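Local atomic coordinates of nodulation fucosyltransferase NodZ (Bradyrhizobium sp., PDB entry 2HHC), a protein that is a nodulation fucosyltransferase of the NodZ family, a member of the GT-B clan. Residues Q103-F115 / T125-S137. Numbering follows the deposited sequence.
Sequences QIFRERDELTELF and TIVCDACLMWRCS. With PO4 (phosphate ion), chain B.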
ATOM      1  N   GLN A 103      -9.022 -18.362   9.615  1.00 30.39           N
ATOM      2  CA  GLN A 103      -9.295 -18.807   8.261  1.00 29.75           C
ATOM      3  C   GLN A 103      -8.571 -17.918   7.241  1.00 29.88           C
ATOM      4  O   GLN A 103      -8.072 -18.397   6.248  1.00 29.94           O
ATOM      5  CB  GLN A 103     -10.825 -18.794   7.963  1.00 28.89           C
ATOM      6  CG  GLN A 103     -11.186 -19.247   6.524  1.00 30.02           C
ATOM      7  CD  GLN A 103     -10.724 -20.650   6.220  1.00 29.71           C
ATOM      8  OE1 GLN A 103     -10.714 -21.529   7.129  1.00 32.87           O
ATOM      9  NE2 GLN A 103     -10.348 -20.891   4.986  1.00 32.02           N
ATOM     10  N   ILE A 104      -8.562 -16.608   7.441  1.00 29.49           N
ATOM     11  CA  ILE A 104      -7.887 -15.708   6.547  1.00 29.94           C
ATOM     12  C   ILE A 104      -6.382 -16.054   6.508  1.00 30.99           C
ATOM     13  O   ILE A 104      -5.776 -16.101   5.429  1.00 30.15           O
ATOM     14  CB  ILE A 104      -8.102 -14.238   6.989  1.00 31.16           C
ATOM     15  CG1 ILE A 104      -9.601 -13.867   6.964  1.00 31.77           C
ATOM     16  CG2 ILE A 104      -7.272 -13.293   6.170  1.00 30.60           C
ATOM     17  CD1 ILE A 104      -9.907 -12.516   7.685  1.00 29.95           C
ATOM     18  N   PHE A 105      -5.825 -16.315   7.678  1.00 30.92           N
ATOM     19  CA  PHE A 105      -4.385 -16.688   7.783  1.00 31.35           C
ATOM     20  C   PHE A 105      -4.065 -18.034   7.112  1.00 31.58           C
ATOM     21  O   PHE A 105      -3.064 -18.160   6.424  1.00 31.39           O
ATOM     22  CB  PHE A 105      -3.881 -16.702   9.214  1.00 32.68           C
ATOM     23  CG  PHE A 105      -3.985 -15.366   9.918  1.00 32.86           C
ATOM     24  CD1 PHE A 105      -3.980 -14.193   9.204  1.00 35.63           C
ATOM     25  CD2 PHE A 105      -4.146 -15.313  11.300  1.00 34.20           C
ATOM     26  CE1 PHE A 105      -4.090 -12.970   9.832  1.00 38.07           C
ATOM     27  CE2 PHE A 105      -4.254 -14.059  11.951  1.00 34.97           C
ATOM     28  CZ  PHE A 105      -4.222 -12.900  11.183  1.00 36.03           C
ATOM     29  N   ARG A 106      -4.958 -18.989   7.268  1.00 31.10           N
ATOM     30  CA  ARG A 106      -4.856 -20.262   6.559  1.00 31.71           C
ATOM     31  C   ARG A 106      -4.833 -20.015   5.052  1.00 30.35           C
ATOM     32  O   ARG A 106      -4.032 -20.618   4.320  1.00 31.09           O
ATOM     33  CB  ARG A 106      -6.045 -21.115   6.985  1.00 32.29           C
ATOM     34  CG  ARG A 106      -6.260 -22.438   6.320  1.00 35.53           C
ATOM     35  CD  ARG A 106      -7.416 -23.156   7.045  1.00 38.33           C
ATOM     36  NE  ARG A 106      -7.220 -23.079   8.499  1.00 39.53           N
ATOM     37  CZ  ARG A 106      -8.099 -22.677   9.444  1.00 43.26           C
ATOM     38  NH1 ARG A 106      -9.340 -22.297   9.180  1.00 44.42           N
ATOM     39  NH2 ARG A 106      -7.730 -22.721  10.729  1.00 41.94           N
ATOM     40  N   GLU A 107      -5.683 -19.119   4.562  1.00 30.44           N
ATOM     41  CA  GLU A 107      -5.694 -18.866   3.143  1.00 29.62           C
ATOM     42  C   GLU A 107      -4.449 -18.160   2.660  1.00 29.41           C
ATOM     43  O   GLU A 107      -3.934 -18.481   1.607  1.00 30.28           O
ATOM     44  CB  GLU A 107      -6.965 -18.093   2.734  1.00 30.66           C
ATOM     45  CG  GLU A 107      -8.212 -18.957   2.898  1.00 30.52           C
ATOM     46  CD  GLU A 107      -9.515 -18.270   2.538  1.00 30.03           C
ATOM     47  OE1 GLU A 107      -9.511 -17.343   1.730  1.00 30.78           O
ATOM     48  OE2 GLU A 107     -10.567 -18.717   3.041  1.00 30.64           O
ATOM     49  N   ARG A 108      -3.908 -17.222   3.430  1.00 30.17           N
ATOM     50  CA  ARG A 108      -2.605 -16.654   3.093  1.00 30.10           C
ATOM     51  C   ARG A 108      -1.601 -17.769   2.852  1.00 29.88           C
ATOM     52  O   ARG A 108      -0.820 -17.734   1.903  1.00 31.21           O
ATOM     53  CB  ARG A 108      -2.154 -15.738   4.226  1.00 31.18           C
ATOM     54  CG  ARG A 108      -0.750 -15.122   4.073  1.00 31.20           C
ATOM     55  CD  ARG A 108      -0.284 -14.534   5.362  1.00 32.62           C
ATOM     56  NE  ARG A 108      -0.123 -15.661   6.287  1.00 35.16           N
ATOM     57  CZ  ARG A 108      -0.330 -15.706   7.620  1.00 36.53           C
ATOM     58  NH1 ARG A 108      -0.662 -14.631   8.338  1.00 37.94           N
ATOM     59  NH2 ARG A 108      -0.176 -16.844   8.253  1.00 37.17           N
ATOM     60  N   ASP A 109      -1.583 -18.730   3.760  1.00 29.04           N
ATOM     61  CA  ASP A 109      -0.605 -19.807   3.677  1.00 30.20           C
ATOM     62  C   ASP A 109      -0.878 -20.732   2.499  1.00 29.98           C
ATOM     63  O   ASP A 109       0.057 -21.172   1.828  1.00 30.86           O
ATOM     64  CB  ASP A 109      -0.602 -20.602   4.943  1.00 30.22           C
ATOM     65  CG  ASP A 109      -0.090 -19.811   6.134  1.00 32.61           C
ATOM     66  OD1 ASP A 109       0.500 -18.728   5.934  1.00 36.37           O
ATOM     67  OD2 ASP A 109      -0.275 -20.308   7.263  1.00 37.81           O
ATOM     68  N   GLU A 110      -2.150 -21.019   2.252  1.00 30.19           N
ATOM     69  CA  GLU A 110      -2.551 -21.859   1.128  1.00 29.73           C
ATOM     70  C   GLU A 110      -2.181 -21.191  -0.187  1.00 29.94           C
ATOM     71  O   GLU A 110      -1.681 -21.846  -1.106  1.00 30.47           O
ATOM     72  CB  GLU A 110      -4.058 -22.132   1.207  1.00 29.20           C
ATOM     73  CG  GLU A 110      -4.380 -23.067   2.326  1.00 28.76           C
ATOM     74  CD  GLU A 110      -5.815 -23.167   2.725  1.00 29.27           C
ATOM     75  OE1 GLU A 110      -6.670 -22.655   2.043  1.00 33.91           O
ATOM     76  OE2 GLU A 110      -6.091 -23.858   3.738  1.00 36.34           O
ATOM     77  N   LEU A 111      -2.396 -19.895  -0.282  1.00 31.08           N
ATOM     78  CA  LEU A 111      -2.052 -19.159  -1.506  1.00 30.52           C
ATOM     79  C   LEU A 111      -0.530 -19.103  -1.709  1.00 31.51           C
ATOM     80  O   LEU A 111      -0.037 -19.227  -2.818  1.00 32.33           O
ATOM     81  CB  LEU A 111      -2.623 -17.752  -1.435  1.00 30.39           C
ATOM     82  CG  LEU A 111      -4.153 -17.649  -1.591  1.00 29.67           C
ATOM     83  CD1 LEU A 111      -4.602 -16.293  -1.109  1.00 30.99           C
ATOM     84  CD2 LEU A 111      -4.568 -17.880  -3.066  1.00 33.34           C
ATOM     85  N   THR A 112       0.197 -18.946  -0.607  1.00 31.29           N
ATOM     86  CA  THR A 112       1.653 -18.874  -0.646  1.00 31.90           C
ATOM     87  C   THR A 112       2.207 -20.171  -1.225  1.00 32.53           C
ATOM     88  O   THR A 112       3.027 -20.143  -2.155  1.00 32.00           O
ATOM     89  CB  THR A 112       2.204 -18.591   0.761  1.00 32.08           C
ATOM     90  OG1 THR A 112       1.737 -17.308   1.173  1.00 32.59           O
ATOM     91  CG2 THR A 112       3.713 -18.538   0.753  1.00 31.59           C
ATOM     92  N   GLU A 113       1.707 -21.292  -0.726  1.00 32.21           N
ATOM     93  CA  GLU A 113       2.101 -22.623  -1.231  1.00 32.89           C
ATOM     94  C   GLU A 113       1.713 -22.729  -2.709  1.00 32.97           C
ATOM     95  O   GLU A 113       2.495 -23.181  -3.542  1.00 33.92           O
ATOM     96  CB  GLU A 113       1.459 -23.704  -0.375  1.00 32.99           C
ATOM     97  CG  GLU A 113       1.665 -25.133  -0.871  1.00 34.46           C
ATOM     98  CD  GLU A 113       0.998 -26.177   0.024  1.00 35.68           C
ATOM     99  OE1 GLU A 113      -0.177 -25.963   0.442  1.00 41.86           O
ATOM    100  OE2 GLU A 113       1.610 -27.248   0.259  1.00 41.50           O
ATOM    101  N   LEU A 114       0.524 -22.294  -3.079  1.00 31.90           N
ATOM    102  CA  LEU A 114       0.112 -22.392  -4.469  1.00 32.58           C
ATOM    103  C   LEU A 114       1.036 -21.596  -5.369  1.00 32.38           C
ATOM    104  O   LEU A 114       1.429 -22.067  -6.437  1.00 33.07           O
ATOM    105  CB  LEU A 114      -1.329 -21.919  -4.650  1.00 32.15           C
ATOM    106  CG  LEU A 114      -1.779 -21.974  -6.099  1.00 33.39           C
ATOM    107  CD1 LEU A 114      -1.791 -23.434  -6.588  1.00 33.78           C
ATOM    108  CD2 LEU A 114      -3.145 -21.301  -6.208  1.00 33.09           C
ATOM    109  N   PHE A 115       1.374 -20.373  -4.947  1.00 33.83           N
ATOM    110  CA  PHE A 115       2.204 -19.493  -5.759  1.00 34.83           C
ATOM    111  C   PHE A 115       3.611 -20.049  -5.937  1.00 36.03           C
ATOM    112  O   PHE A 115       4.255 -19.712  -6.923  1.00 38.54           O
ATOM    113  CB  PHE A 115       2.316 -18.105  -5.141  1.00 35.41           C
ATOM    114  CG  PHE A 115       1.036 -17.350  -5.082  1.00 35.36           C
ATOM    115  CD1 PHE A 115      -0.121 -17.750  -5.772  1.00 36.80           C
ATOM    116  CD2 PHE A 115       0.988 -16.159  -4.392  1.00 41.00           C
ATOM    117  CE1 PHE A 115      -1.310 -17.007  -5.693  1.00 37.12           C
ATOM    118  CE2 PHE A 115      -0.190 -15.437  -4.304  1.00 39.01           C
ATOM    119  CZ  PHE A 115      -1.322 -15.819  -4.996  1.00 37.79           C
ATOM    120  N   THR A 125     -11.249 -19.990 -10.682  1.00 29.18           N
ATOM    121  CA  THR A 125     -11.099 -18.674 -10.030  1.00 29.12           C
ATOM    122  C   THR A 125     -10.315 -18.830  -8.746  1.00 29.95           C
ATOM    123  O   THR A 125     -10.708 -19.618  -7.870  1.00 29.51           O
ATOM    124  CB  THR A 125     -12.482 -18.043  -9.767  1.00 29.88           C
ATOM    125  OG1 THR A 125     -13.146 -17.789 -11.008  1.00 31.10           O
ATOM    126  CG2 THR A 125     -12.374 -16.693  -9.019  1.00 30.07           C
ATOM    127  N   ILE A 126      -9.205 -18.091  -8.634  1.00 29.63           N
ATOM    128  CA  ILE A 126      -8.424 -17.988  -7.388  1.00 29.05           C
ATOM    129  C   ILE A 126      -8.948 -16.773  -6.655  1.00 30.42           C
ATOM    130  O   ILE A 126      -8.894 -15.664  -7.206  1.00 31.49           O
ATOM    131  CB  ILE A 126      -6.933 -17.807  -7.679  1.00 29.96           C
ATOM    132  CG1 ILE A 126      -6.417 -18.858  -8.691  1.00 31.72           C
ATOM    133  CG2 ILE A 126      -6.122 -17.811  -6.396  1.00 30.81           C
ATOM    134  CD1 ILE A 126      -6.651 -20.246  -8.393  1.00 30.95           C
ATOM    135  N   VAL A 127      -9.386 -16.930  -5.414  1.00 30.29           N
ATOM    136  CA  VAL A 127      -9.883 -15.774  -4.661  1.00 29.82           C
ATOM    137  C   VAL A 127      -8.832 -15.425  -3.631  1.00 30.18           C
ATOM    138  O   VAL A 127      -8.550 -16.216  -2.712  1.00 31.52           O
ATOM    139  CB  VAL A 127     -11.235 -16.049  -3.944  1.00 31.29           C
ATOM    140  CG1 VAL A 127     -11.716 -14.731  -3.244  1.00 31.96           C
ATOM    141  CG2 VAL A 127     -12.230 -16.595  -4.915  1.00 31.28           C
ATOM    142  N   CYS A 128      -8.209 -14.257  -3.775  1.00 31.17           N
ATOM    143  CA  CYS A 128      -7.216 -13.768  -2.861  1.00 30.06           C
ATOM    144  C   CYS A 128      -7.839 -12.781  -1.879  1.00 30.45           C
ATOM    145  O   CYS A 128      -8.164 -11.683  -2.275  1.00 32.88           O
ATOM    146  CB  CYS A 128      -6.059 -13.066  -3.606  1.00 31.14           C
ATOM    147  SG  CYS A 128      -5.165 -14.117  -4.772  1.00 32.23           S
ATOM    148  N   ASP A 129      -8.049 -13.214  -0.644  1.00 30.24           N
ATOM    149  CA  ASP A 129      -8.751 -12.403   0.351  1.00 29.58           C
ATOM    150  C   ASP A 129      -8.046 -12.521   1.727  1.00 30.54           C
ATOM    151  O   ASP A 129      -8.621 -12.816   2.766  1.00 29.72           O
ATOM    152  CB  ASP A 129     -10.247 -12.801   0.404  1.00 30.92           C
ATOM    153  CG  ASP A 129     -11.125 -11.776   1.017  1.00 32.16           C
ATOM    154  OD1 ASP A 129     -10.699 -10.685   1.525  1.00 31.74           O
ATOM    155  OD2 ASP A 129     -12.364 -12.045   0.978  1.00 33.66           O
ATOM    156  N   ALA A 130      -6.743 -12.274   1.668  1.00 31.24           N
ATOM    157  CA  ALA A 130      -5.834 -12.261   2.772  1.00 29.64           C
ATOM    158  C   ALA A 130      -4.667 -11.341   2.420  1.00 29.88           C
ATOM    159  O   ALA A 130      -4.530 -10.896   1.283  1.00 31.05           O
ATOM    160  CB  ALA A 130      -5.320 -13.639   3.065  1.00 31.58           C
ATOM    161  N   CYS A 131      -3.793 -11.108   3.375  1.00 30.67           N
ATOM    162  CA  CYS A 131      -2.630 -10.278   3.149  1.00 30.29           C
ATOM    163  C   CYS A 131      -1.610 -11.045   2.327  1.00 30.42           C
ATOM    164  O   CYS A 131      -1.180 -12.120   2.733  1.00 32.24           O
ATOM    165  CB  CYS A 131      -2.010  -9.876   4.453  1.00 31.14           C
ATOM    166  SG  CYS A 131      -0.633  -8.737   4.265  1.00 31.73           S
ATOM    167  N   LEU A 132      -1.216 -10.482   1.197  1.00 30.40           N
ATOM    168  CA  LEU A 132      -0.229 -11.096   0.316  1.00 30.44           C
ATOM    169  C   LEU A 132       1.031 -10.234   0.209  1.00 29.79           C
ATOM    170  O   LEU A 132       1.818 -10.376  -0.752  1.00 30.70           O
ATOM    171  CB  LEU A 132      -0.829 -11.463  -1.047  1.00 30.11           C
ATOM    172  CG  LEU A 132      -1.907 -12.562  -0.991  1.00 31.12           C
ATOM    173  CD1 LEU A 132      -2.395 -12.851  -2.366  1.00 32.02           C
ATOM    174  CD2 LEU A 132      -1.379 -13.868  -0.378  1.00 34.17           C
ATOM    175  N   MET A 133       1.260  -9.395   1.208  1.00 29.02           N
ATOM    176  CA  MET A 133       2.537  -8.738   1.344  1.00 30.13           C
ATOM    177  C   MET A 133       3.612  -9.777   1.380  1.00 31.28           C
ATOM    178  O   MET A 133       3.468 -10.783   2.022  1.00 30.32           O
ATOM    179  CB  MET A 133       2.583  -7.820   2.598  1.00 30.14           C
ATOM    180  CG  MET A 133       1.683  -6.636   2.454  1.00 29.66           C
ATOM    181  SD  MET A 133       1.341  -5.769   4.013  1.00 33.92           S
ATOM    182  CE  MET A 133       2.936  -5.469   4.654  1.00 33.89           C
ATOM    183  N   TRP A 134       4.713  -9.495   0.668  1.00 29.94           N
ATOM    184  CA  TRP A 134       5.927 -10.338   0.572  1.00 30.80           C
ATOM    185  C   TRP A 134       5.734 -11.595  -0.295  1.00 31.98           C
ATOM    186  O   TRP A 134       6.636 -12.448  -0.338  1.00 36.96           O
ATOM    187  CB  TRP A 134       6.480 -10.758   1.934  1.00 30.79           C
ATOM    188  CG  TRP A 134       6.742  -9.657   2.882  1.00 31.73           C
ATOM    189  CD1 TRP A 134       5.962  -9.276   3.908  1.00 34.27           C
ATOM    190  CD2 TRP A 134       7.842  -8.763   2.854  1.00 33.64           C
ATOM    191  NE1 TRP A 134       6.510  -8.196   4.542  1.00 35.86           N
ATOM    192  CE2 TRP A 134       7.676  -7.874   3.942  1.00 34.01           C
ATOM    193  CE3 TRP A 134       8.971  -8.643   2.054  1.00 33.57           C
ATOM    194  CZ2 TRP A 134       8.609  -6.867   4.241  1.00 35.21           C
ATOM    195  CZ3 TRP A 134       9.904  -7.628   2.344  1.00 36.68           C
ATOM    196  CH2 TRP A 134       9.696  -6.754   3.419  1.00 35.12           C
ATOM    197  N   ARG A 135       4.599 -11.730  -0.962  1.00 31.36           N
ATOM    198  CA  ARG A 135       4.345 -12.994  -1.715  1.00 31.16           C
ATOM    199  C   ARG A 135       4.474 -12.764  -3.222  1.00 32.55           C
ATOM    200  O   ARG A 135       3.746 -13.324  -4.056  1.00 34.57           O
ATOM    201  CB  ARG A 135       2.965 -13.556  -1.341  1.00 31.91           C
ATOM    202  CG  ARG A 135       2.755 -13.822   0.165  1.00 32.78           C
ATOM    203  CD  ARG A 135       3.766 -14.663   0.761  1.00 37.25           C
ATOM    204  NE  ARG A 135       3.399 -15.236   2.073  1.00 37.03           N
ATOM    205  CZ  ARG A 135       3.595 -14.655   3.265  1.00 40.26           C
ATOM    206  NH1 ARG A 135       4.114 -13.446   3.401  1.00 38.82           N
ATOM    207  NH2 ARG A 135       3.272 -15.321   4.370  1.00 40.26           N
ATOM    208  N   CYS A 136       5.440 -11.924  -3.565  1.00 30.13           N
ATOM    209  CA  CYS A 136       5.787 -11.644  -4.953  1.00 30.29           C
ATOM    210  C   CYS A 136       7.133 -10.957  -5.007  1.00 29.12           C
ATOM    211  O   CYS A 136       7.747 -10.620  -3.995  1.00 30.46           O
ATOM    212  CB  CYS A 136       4.757 -10.725  -5.589  1.00 30.12           C
ATOM    213  SG  CYS A 136       4.676  -9.059  -4.866  1.00 32.14           S
ATOM    214  N   SER A 137       7.652 -10.810  -6.231  1.00 29.66           N
ATOM    215  CA  SER A 137       8.876 -10.117  -6.406  1.00 29.20           C
ATOM    216  C   SER A 137       8.741  -8.613  -6.279  1.00 29.15           C
ATOM    217  O   SER A 137       7.659  -8.045  -6.459  1.00 28.25           O
ATOM    218  CB  SER A 137       9.488 -10.370  -7.769  1.00 29.89           C
ATOM    219  OG  SER A 137       8.596  -9.826  -8.749  1.00 32.14           O
TER
HETATM  220  P   PO4 B1001      -9.624 -24.138   3.534  0.70 41.73           P
HETATM  221  O1  PO4 B1001      -8.808 -23.969   4.821  0.70 44.43           O
HETATM  222  O2  PO4 B1001      -9.406 -22.998   2.467  0.70 27.00           O
HETATM  223  O3  PO4 B1001      -9.258 -25.489   2.968  0.70 44.74           O
HETATM  224  O4  PO4 B1001     -11.079 -24.228   3.957  0.70 43.57           O
HETATM  225  O   HOH W   1      -7.944 -15.990  -0.059  1.00 22.43           O
HETATM  226  O   HOH W   2       2.358 -17.994   4.190  1.00 38.11           O
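Arg-135 reaches back from the loop 129-137 to lie across Thr-112 of the helix, and its NE gives the one direct hydrogen bond between the two segments, to Thr-112 OG1 (2.8 Å, N-H...O angle 146°). Followed outward, Arg-135 CB comes near Phe-115 CD2, at the far limit of contact; CG is 3.8 Å from Thr-112 OG1, and a bend at chi2 (-54°) turns the chain toward Thr-112, so that CD lies 3.4 Å from OG1. Beyond NE, CZ is 3.9 Å from the same OG1, NH1 bonds weakly to Met-133 O within its own loop, and NH2 donates to a water that in turn donates to Asp-109 OD1 and Thr-112 OG1. Thr-112 OG1 itself donates a hydrogen bond to Arg-108 O, which Thr-112 N meets from the other face of the carbonyl. Arg-135 NH2 also comes within 3.9 Å of Arg-108 NE; Arg-108 is held side-on by Asp-109 OD1 through NE and NH2, a salt bridge that probably balances part of its charge. Arg-108 CG meanwhile lies against Cys-131 O.

Toward the start of the helix, Ala-130 CB fits against Ile-104, 3.4 Å from the backbone O and 3.7 Å from CG2. Leu-111 supplies the apolar middle of the contact: CD2 meets Ile-126 CG2 at 3.7 Å, while CD1 faces Leu-132 CD2. Leu-132 CD1 touches the edge of the Phe-115 ring, near its plane, with Cys-128 SG at the same rim. A second water joins Glu-107 OE1 to Val-127 O and Asp-129 N just where strand 125-128 ends; Glu-107 also pairs with Arg-99.

Helix segment 103-115 thus lies over strand 125-128, their directions 130° apart. It belongs to 101-116, the connecting helix of a beta-alpha-beta unit whose strands 84-85 and 125-128 are parallel neighbours in the N-terminal sheet, consistent with the Rossmann-like domains of the GT-B fold.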